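Long-range contacts in M32 carboxypeptidase (Chitinophagaceae bacterium, PDB 7A03), which probably cleaves amino acids from the C-terminal ends of peptides as a metal-dependent carboxypeptidase of the M32 family: residues 155-160 / 368-373; 228-233 / 246-251. All coordinates share one frame; numbering follows the deposited sequence.

Interaction 1 (155-160 / 368-373)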
ATOM      1  N   HIS A 155      11.077 -21.530   5.340  0.52 26.36           N
ATOM      2  CA  HIS A 155      11.640 -20.832   4.191  0.52 25.02           C
ATOM      3  C   HIS A 155      12.252 -19.515   4.657  0.52 22.98           C
ATOM      4  O   HIS A 155      11.582 -18.744   5.366  0.52 21.66           O
ATOM      5  CB  HIS A 155      10.558 -20.574   3.133  0.52 22.78           C
ATOM      6  CG  HIS A 155      11.106 -20.237   1.781  0.52 22.89           C
ATOM      7  ND1 HIS A 155      11.808 -19.078   1.531  0.52 18.45           N
ATOM      8  CD2 HIS A 155      11.058 -20.908   0.606  0.52 20.20           C
ATOM      9  CE1 HIS A 155      12.170 -19.048   0.262  0.52 17.64           C
ATOM     10  NE2 HIS A 155      11.726 -20.145  -0.323  0.52 21.88           N
ATOM     11  N   PRO A 156      13.503 -19.228   4.281  1.00 23.06           N
ATOM     12  CA  PRO A 156      14.137 -17.973   4.733  1.00 20.87           C
ATOM     13  C   PRO A 156      13.384 -16.724   4.336  1.00 20.23           C
ATOM     14  O   PRO A 156      13.379 -15.745   5.096  1.00 20.32           O
ATOM     15  CB  PRO A 156      15.518 -18.004   4.061  1.00 21.25           C
ATOM     16  CG  PRO A 156      15.423 -19.078   2.991  1.00 28.32           C
ATOM     17  CD  PRO A 156      14.412 -20.064   3.477  1.00 27.66           C
ATOM     18  N   TYR A 157      12.756 -16.726   3.158  1.00 17.14           N
ATOM     19  CA  TYR A 157      11.977 -15.574   2.718  1.00 19.09           C
ATOM     20  C   TYR A 157      10.881 -15.200   3.718  1.00 16.44           C
ATOM     21  O   TYR A 157      10.496 -14.029   3.783  1.00 16.63           O
ATOM     22  CB  TYR A 157      11.415 -15.887   1.325  1.00 20.13           C
ATOM     23  CG  TYR A 157      10.715 -14.765   0.598  1.00 17.75           C
ATOM     24  CD1 TYR A 157      11.251 -13.484   0.541  1.00 18.36           C
ATOM     25  CD2 TYR A 157       9.520 -15.003  -0.055  1.00 18.13           C
ATOM     26  CE1 TYR A 157      10.600 -12.477  -0.148  1.00 20.33           C
ATOM     27  CE2 TYR A 157       8.863 -14.001  -0.729  1.00 19.79           C
ATOM     28  CZ  TYR A 157       9.402 -12.745  -0.772  1.00 18.87           C
ATOM     29  OH  TYR A 157       8.739 -11.764  -1.458  1.00 18.90           O
ATOM     30  N   ASN A 158      10.418 -16.153   4.535  1.00 17.79           N
ATOM     31  CA  ASN A 158       9.414 -15.848   5.552  1.00 19.60           C
ATOM     32  C   ASN A 158       9.894 -14.779   6.513  1.00 21.33           C
ATOM     33  O   ASN A 158       9.078 -14.035   7.069  1.00 17.29           O
ATOM     34  CB  ASN A 158       9.071 -17.098   6.350  1.00 18.78           C
ATOM     35  CG  ASN A 158       8.231 -18.069   5.557  1.00 22.65           C
ATOM     36  OD1 ASN A 158       7.655 -17.699   4.528  1.00 22.43           O
ATOM     37  ND2 ASN A 158       8.148 -19.310   6.022  1.00 23.04           N
ATOM     38  N   ALA A 159      11.206 -14.705   6.747  1.00 16.40           N
ATOM     39  CA  ALA A 159      11.716 -13.677   7.651  1.00 17.18           C
ATOM     40  C   ALA A 159      11.473 -12.289   7.080  1.00 14.70           C
ATOM     41  O   ALA A 159      11.161 -11.344   7.823  1.00 17.74           O
ATOM     42  CB  ALA A 159      13.204 -13.898   7.929  1.00 16.68           C
ATOM     43  N   LEU A 160      11.585 -12.149   5.756  1.00 17.28           N
ATOM     44  CA  LEU A 160      11.402 -10.844   5.137  1.00 16.93           C
ATOM     45  C   LEU A 160       9.920 -10.540   4.930  1.00 16.87           C
ATOM     46  O   LEU A 160       9.474  -9.419   5.205  1.00 16.59           O
ATOM     47  CB  LEU A 160      12.190 -10.783   3.825  1.00 17.58           C
ATOM     48  CG  LEU A 160      13.676 -11.165   3.968  1.00 17.66           C
ATOM     49  CD1 LEU A 160      14.408 -10.988   2.647  1.00 20.09           C
ATOM     50  CD2 LEU A 160      14.325 -10.303   5.028  1.00 19.12           C
ATOM     51  N   ILE A 368      10.007 -14.312  -7.910  1.00 16.24           N
ATOM     52  CA  ILE A 368      11.406 -13.972  -8.101  1.00 17.86           C
ATOM     53  C   ILE A 368      12.059 -13.727  -6.756  1.00 22.87           C
ATOM     54  O   ILE A 368      13.134 -14.273  -6.464  1.00 22.93           O
ATOM     55  CB  ILE A 368      11.538 -12.775  -9.056  1.00 22.37           C
ATOM     56  CG1 ILE A 368      11.324 -13.238 -10.495  1.00 20.98           C
ATOM     57  CG2 ILE A 368      12.890 -12.082  -8.879  1.00 24.39           C
ATOM     58  CD1 ILE A 368      11.185 -12.116 -11.472  1.00 23.74           C
ATOM     59  N   GLU A 369      11.383 -12.973  -5.878  1.00 17.34           N
ATOM     60  CA  GLU A 369      12.004 -12.705  -4.591  1.00 19.03           C
ATOM     61  C   GLU A 369      12.201 -13.998  -3.838  1.00 21.01           C
ATOM     62  O   GLU A 369      13.271 -14.230  -3.249  1.00 20.63           O
ATOM     63  CB  GLU A 369      11.186 -11.716  -3.769  1.00 16.79           C
ATOM     64  CG  GLU A 369      11.358 -10.295  -4.228  1.00 16.44           C
ATOM     65  CD  GLU A 369      10.603  -9.316  -3.384  1.00 19.02           C
ATOM     66  OE1 GLU A 369      10.099  -9.718  -2.315  1.00 19.91           O
ATOM     67  OE2 GLU A 369      10.516  -8.145  -3.796  1.00 18.88           O
ATOM     68  N   LYS A 370      11.218 -14.896  -3.934  1.00 19.41           N
ATOM     69  CA  LYS A 370      11.295 -16.131  -3.176  1.00 23.41           C
ATOM     70  C   LYS A 370      12.479 -16.953  -3.648  1.00 24.28           C
ATOM     71  O   LYS A 370      13.167 -17.577  -2.831  1.00 23.17           O
ATOM     72  CB  LYS A 370       9.980 -16.901  -3.322  1.00 19.75           C
ATOM     73  CG  LYS A 370       9.923 -18.204  -2.537  1.00 24.13           C
ATOM     74  CD  LYS A 370       8.560 -18.884  -2.680  1.00 28.14           C
ATOM     75  CE  LYS A 370       8.114 -18.932  -4.129  1.00 29.92           C
ATOM     76  NZ  LYS A 370       6.993 -19.888  -4.339  1.00 34.11           N
ATOM     77  N   GLY A 371      12.772 -16.895  -4.953  1.00 19.90           N
ATOM     78  CA  GLY A 371      13.910 -17.621  -5.480  1.00 25.22           C
ATOM     79  C   GLY A 371      15.223 -16.929  -5.202  1.00 25.25           C
ATOM     80  O   GLY A 371      16.242 -17.596  -4.993  1.00 27.70           O
ATOM     81  N   LEU A 372      15.223 -15.595  -5.183  1.00 21.32           N
ATOM     82  CA  LEU A 372      16.462 -14.883  -4.888  1.00 24.79           C
ATOM     83  C   LEU A 372      16.898 -15.151  -3.459  1.00 27.73           C
ATOM     84  O   LEU A 372      18.094 -15.327  -3.184  1.00 23.21           O
ATOM     85  CB  LEU A 372      16.283 -13.384  -5.117  1.00 23.46           C
ATOM     86  CG  LEU A 372      16.164 -12.914  -6.572  1.00 26.28           C
ATOM     87  CD1 LEU A 372      15.830 -11.431  -6.615  1.00 23.11           C
ATOM     88  CD2 LEU A 372      17.438 -13.195  -7.365  1.00 31.09           C
ATOM     89  N   ILE A 373      15.932 -15.229  -2.545  1.00 23.71           N
ATOM     90  CA  ILE A 373      16.255 -15.346  -1.131  1.00 27.10           C
ATOM     91  C   ILE A 373      16.542 -16.789  -0.729  1.00 29.50           C
ATOM     92  O   ILE A 373      17.335 -17.032   0.188  1.00 29.61           O
ATOM     93  CB  ILE A 373      15.152 -14.682  -0.287  1.00 28.04           C
ATOM     94  CG1 ILE A 373      15.045 -13.199  -0.656  1.00 21.22           C
ATOM     95  CG2 ILE A 373      15.441 -14.830   1.196  1.00 31.17           C
ATOM     96  CD1 ILE A 373      16.345 -12.419  -0.457  1.00 24.54           C
TER
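Y157, near the start of helix 157-164, lays its ring against the flank of helix 358-374 in a helix-to-helix packing contact pinned by one buried hydrogen bond. With CG anti to the backbone N (chi1 -173°), the ring reaches across to the other helix and turns one face to its backbone. CA of K370 sits over that face, 4.1 Å from the centroid of the Y157 ring, a CH-pi contact offset toward the rim. At the far end Y157 OH donates to OE1 of E369 over 2.6 Å. The carboxylate plane stands nearly perpendicular to the ring, at 88°, and OE1 is met on its anti side. G417 N also bonds to OE1, while W411 NE1 holds OE2; three donors, two on OE1 and one on OE2, would probably fix the rotation of the buried carboxylate.

I373 fills in beside the ring: its CG1 lies 4.0 Å from CD1 of Y157, and its CD1 meets CD1 of L160 tip to tip at 3.9 Å. In one of its two conformers H155 caps the turn into the helix, its ND1 accepting from Y157 N (3.0 Å) within the ring plane. In that conformer its other nitrogen, NE2, bonds to D374 and lies 3.5 Å from CG of K370, whose chain crosses the imidazole at about a right angle. Beyond that crossing K370 leads away to salt bridges with E367 and D174.

Helix 129-150 closes over P156, L160 and I373 through T147, helix 170-192 brings V170 against H155, Y157 and K370, and I368 turns away from the contact to pack on helix 382-394.

Interaction 2 (228-233 / 246-251). With CIT (citric acid), chain G.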
ATOM      1  N   ALA A 228      -8.843  18.676   9.552  1.00 12.52           N
ATOM      2  CA  ALA A 228      -7.816  17.797  10.098  1.00 12.67           C
ATOM      3  C   ALA A 228      -6.988  17.198   8.971  1.00 11.39           C
ATOM      4  O   ALA A 228      -6.442  16.089   9.098  1.00 11.88           O
ATOM      5  CB  ALA A 228      -8.445  16.702  10.955  1.00 13.22           C
ATOM      6  N   GLY A 229      -6.908  17.916   7.864  1.00 12.08           N
ATOM      7  CA  GLY A 229      -6.196  17.447   6.695  1.00 11.63           C
ATOM      8  C   GLY A 229      -6.293  18.482   5.606  1.00 12.78           C
ATOM      9  O   GLY A 229      -6.895  19.554   5.781  1.00 16.16           O
ATOM     10  N   ARG A 230      -5.676  18.153   4.483  1.00 13.64           N
ATOM     11  CA  ARG A 230      -5.661  19.010   3.309  1.00 13.27           C
ATOM     12  C   ARG A 230      -5.077  18.207   2.163  1.00 11.25           C
ATOM     13  O   ARG A 230      -4.430  17.168   2.374  1.00 12.96           O
ATOM     14  CB  ARG A 230      -4.823  20.285   3.550  1.00 11.77           C
ATOM     15  CG  ARG A 230      -3.359  20.016   3.904  1.00 12.85           C
ATOM     16  CD  ARG A 230      -2.501  21.335   3.870  1.00 14.16           C
ATOM     17  NE  ARG A 230      -2.441  21.869   2.511  1.00 12.71           N
ATOM     18  CZ  ARG A 230      -3.139  22.921   2.088  1.00 15.32           C
ATOM     19  NH1 ARG A 230      -3.905  23.603   2.937  1.00 18.52           N
ATOM     20  NH2 ARG A 230      -3.036  23.298   0.825  1.00 15.41           N
ATOM     21  N   GLN A 231      -5.305  18.697   0.952  1.00 12.38           N
ATOM     22  CA  GLN A 231      -4.770  18.110  -0.264  1.00 11.67           C
ATOM     23  C   GLN A 231      -3.841  19.098  -0.952  1.00 12.12           C
ATOM     24  O   GLN A 231      -4.126  20.307  -0.999  1.00 13.91           O
ATOM     25  CB  GLN A 231      -5.878  17.710  -1.256  1.00 11.57           C
ATOM     26  CG  GLN A 231      -5.322  17.061  -2.528  1.00 13.30           C
ATOM     27  CD  GLN A 231      -6.399  16.544  -3.469  1.00 16.01           C
ATOM     28  OE1 GLN A 231      -7.034  17.326  -4.196  1.00 18.12           O
ATOM     29  NE2 GLN A 231      -6.573  15.233  -3.504  1.00 10.15           N
ATOM     30  N   ASP A 232      -2.766  18.566  -1.529  1.00 13.31           N
ATOM     31  CA  ASP A 232      -1.816  19.332  -2.322  1.00 11.58           C
ATOM     32  C   ASP A 232      -1.416  18.490  -3.525  1.00 16.32           C
ATOM     33  O   ASP A 232      -1.761  17.308  -3.624  1.00 16.48           O
ATOM     34  CB  ASP A 232      -0.584  19.738  -1.489  1.00 13.08           C
ATOM     35  CG  ASP A 232      -0.946  20.673  -0.353  1.00 12.38           C
ATOM     36  OD1 ASP A 232      -1.054  21.897  -0.618  1.00 16.17           O
ATOM     37  OD2 ASP A 232      -1.170  20.193   0.783  1.00 13.18           O
ATOM     38  N   ILE A 233      -0.744  19.112  -4.472  1.00 13.60           N
ATOM     39  CA  ILE A 233      -0.215  18.419  -5.649  1.00 13.75           C
ATOM     40  C   ILE A 233       1.174  17.879  -5.340  1.00 14.07           C
ATOM     41  O   ILE A 233       2.007  18.567  -4.731  1.00 16.75           O
ATOM     42  CB  ILE A 233      -0.165  19.371  -6.864  1.00 16.13           C
ATOM     43  CG1 ILE A 233      -1.563  19.858  -7.239  1.00 14.55           C
ATOM     44  CG2 ILE A 233       0.509  18.686  -8.055  1.00 18.47           C
ATOM     45  CD1 ILE A 233      -2.434  18.799  -7.929  1.00 19.48           C
ATOM     46  N   ASP A 246      -4.117  15.565  11.648  1.00 12.82           N
ATOM     47  CA  ASP A 246      -3.391  16.262  10.589  1.00 10.41           C
ATOM     48  C   ASP A 246      -2.926  15.180   9.613  1.00 10.70           C
ATOM     49  O   ASP A 246      -1.776  14.713   9.644  1.00 10.74           O
ATOM     50  CB  ASP A 246      -2.227  17.085  11.133  1.00 11.53           C
ATOM     51  CG  ASP A 246      -1.655  18.037  10.110  1.00 12.24           C
ATOM     52  OD1 ASP A 246      -2.021  17.954   8.933  1.00 11.97           O
ATOM     53  OD2 ASP A 246      -0.813  18.886  10.500  1.00 12.49           O
ATOM     54  N   VAL A 247      -3.847  14.816   8.723  1.00 11.26           N
ATOM     55  CA  VAL A 247      -3.666  13.722   7.780  1.00 11.69           C
ATOM     56  C   VAL A 247      -3.791  14.310   6.388  1.00 12.12           C
ATOM     57  O   VAL A 247      -4.879  14.736   5.986  1.00 13.31           O
ATOM     58  CB  VAL A 247      -4.705  12.619   8.003  1.00 10.53           C
ATOM     59  CG1 VAL A 247      -4.507  11.511   6.943  1.00 12.92           C
ATOM     60  CG2 VAL A 247      -4.606  12.072   9.427  1.00 13.82           C
ATOM     61  N   ARG A 248      -2.691  14.330   5.644  1.00 11.24           N
ATOM     62  CA  ARG A 248      -2.603  15.072   4.394  1.00 10.67           C
ATOM     63  C   ARG A 248      -2.483  14.113   3.217  1.00 11.68           C
ATOM     64  O   ARG A 248      -1.849  13.052   3.322  1.00 11.35           O
ATOM     65  CB  ARG A 248      -1.430  16.074   4.420  1.00 11.60           C
ATOM     66  CG  ARG A 248      -1.522  17.004   5.623  1.00 13.07           C
ATOM     67  CD  ARG A 248      -0.520  18.147   5.555  1.00 11.50           C
ATOM     68  NE  ARG A 248      -0.525  18.894   6.801  1.00 11.64           N
ATOM     69  CZ  ARG A 248       0.218  19.971   7.022  1.00 11.82           C
ATOM     70  NH1 ARG A 248       0.958  20.480   6.047  1.00 11.87           N
ATOM     71  NH2 ARG A 248       0.190  20.538   8.210  1.00 12.89           N
ATOM     72  N   VAL A 249      -3.124  14.482   2.108  1.00 12.25           N
ATOM     73  CA  VAL A 249      -3.076  13.697   0.880  1.00 12.31           C
ATOM     74  C   VAL A 249      -2.518  14.542  -0.250  1.00 12.48           C
ATOM     75  O   VAL A 249      -2.610  15.776  -0.248  1.00 11.90           O
ATOM     76  CB  VAL A 249      -4.468  13.135   0.506  1.00 13.52           C
ATOM     77  CG1 VAL A 249      -4.961  12.223   1.595  1.00 15.09           C
ATOM     78  CG2 VAL A 249      -5.463  14.267   0.242  1.00 14.47           C
ATOM     79  N   THR A 250      -1.940  13.875  -1.235  1.00 11.12           N
ATOM     80  CA  THR A 250      -1.557  14.548  -2.463  1.00 11.84           C
ATOM     81  C   THR A 250      -2.199  13.863  -3.651  1.00 14.25           C
ATOM     82  O   THR A 250      -2.625  12.704  -3.578  1.00 12.92           O
ATOM     83  CB  THR A 250      -0.030  14.622  -2.631  1.00 11.85           C
ATOM     84  OG1 THR A 250       0.500  13.308  -2.839  1.00 13.44           O
ATOM     85  CG2 THR A 250       0.616  15.211  -1.372  1.00 12.56           C
ATOM     86  N   THR A 251      -2.293  14.601  -4.749  1.00 14.28           N
ATOM     87  CA  THR A 251      -2.797  14.033  -5.979  1.00 13.05           C
ATOM     88  C   THR A 251      -2.027  14.651  -7.128  1.00 15.02           C
ATOM     89  O   THR A 251      -1.184  15.534  -6.934  1.00 15.50           O
ATOM     90  CB  THR A 251      -4.318  14.190  -6.083  1.00 15.37           C
ATOM     91  OG1 THR A 251      -4.800  13.387  -7.175  1.00 15.37           O
ATOM     92  CG2 THR A 251      -4.708  15.654  -6.308  1.00 17.09           C
TER
HETATM   93  C1  CIT G 605      -7.134  21.977   0.082  1.00 30.16           C
HETATM   94  O1  CIT G 605      -6.154  22.206  -0.661  1.00 30.70           O
HETATM   95  O2  CIT G 605      -7.054  21.057   0.927  1.00 24.89           O
HETATM   96  C2  CIT G 605      -8.389  22.813  -0.046  1.00 35.25           C
HETATM   97  O   HOH W   1      -5.543  12.666  -2.939  1.00 15.08           O
HETATM   98  O   HOH W   2      -0.970  17.536   1.354  1.00 12.94           O
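R230 and R248 lie side by side on one face of a pair of parallel strands, their chains crossing obliquely with CG of R230 3.8 Å from CD of R248. Their guanidinium planes are turned 72° apart, and each is held by an aspartate two residues away in its own segment. R230 leaves the backbone with CG between N and the carbonyl carbon (chi1 60°) and bends at chi3, gripping D232 side-on: NE reaches OD2 at 2.7 Å and NH2 takes OD1. R248 runs extended to its NE, which meets OD1 of D246 at 2.8 Å in the guanidinium plane, with NH2 on OD2. Two carboxylates close by would help offset the like charges. An alanine in place of R248 would probably leave D246 without its salt-bridge partner and uncover the aliphatic part of R230, besides losing the cation-pi contact with W33.

D232 has further partners in Y38 and in a water that bridges its OD2 to V249 O. The opposite face carries Q231, whose extended chain crosses V249 and T251 obliquely; its NE2 passes 3.4 Å from CG2 of T251 and donates to a water bound to T250 O.

Between the faces, V249 N bonds to R230 O at 3.0 Å, D232 N to V249 O, and T251 N to D232 O. The outer edge of strand 229-233 is taken by a citrate, probably from the crystallisation liquor, whose O2 accepts from Q231 N at 2.9 Å. This is the parallel pair of a small three-stranded mixed sheet, with strand 239-241 antiparallel to 247-251, a rarity in a mostly helical chain; Q231 and T251 pack on helix 258-277, which carries an HExxH sequence consistent with the zincin metallopeptidase motif.

How the interactions relate
The two contacts lie on opposite sides of the chain's centre, their own centres 36 Å apart, and share no helix or strand. Both are partly buried. Interaction 1 joins two helices far apart in sequence, mainly through side chains, with the tyrosine face lying on helix backbone: aliphatic tips and one tyrosine-carboxylate bond complete it. Interaction 2 joins strands separated by a short connection, and its cross-strand hydrogen bonds are all backbone to backbone. Its charges are paired within each segment on a face with more solvent access, where R230 is exposed, whereas E369 in interaction 1 is a buried acid satisfied by neutral donors. Of the two, interaction 2 lies against the helix carrying the HExxH sequence.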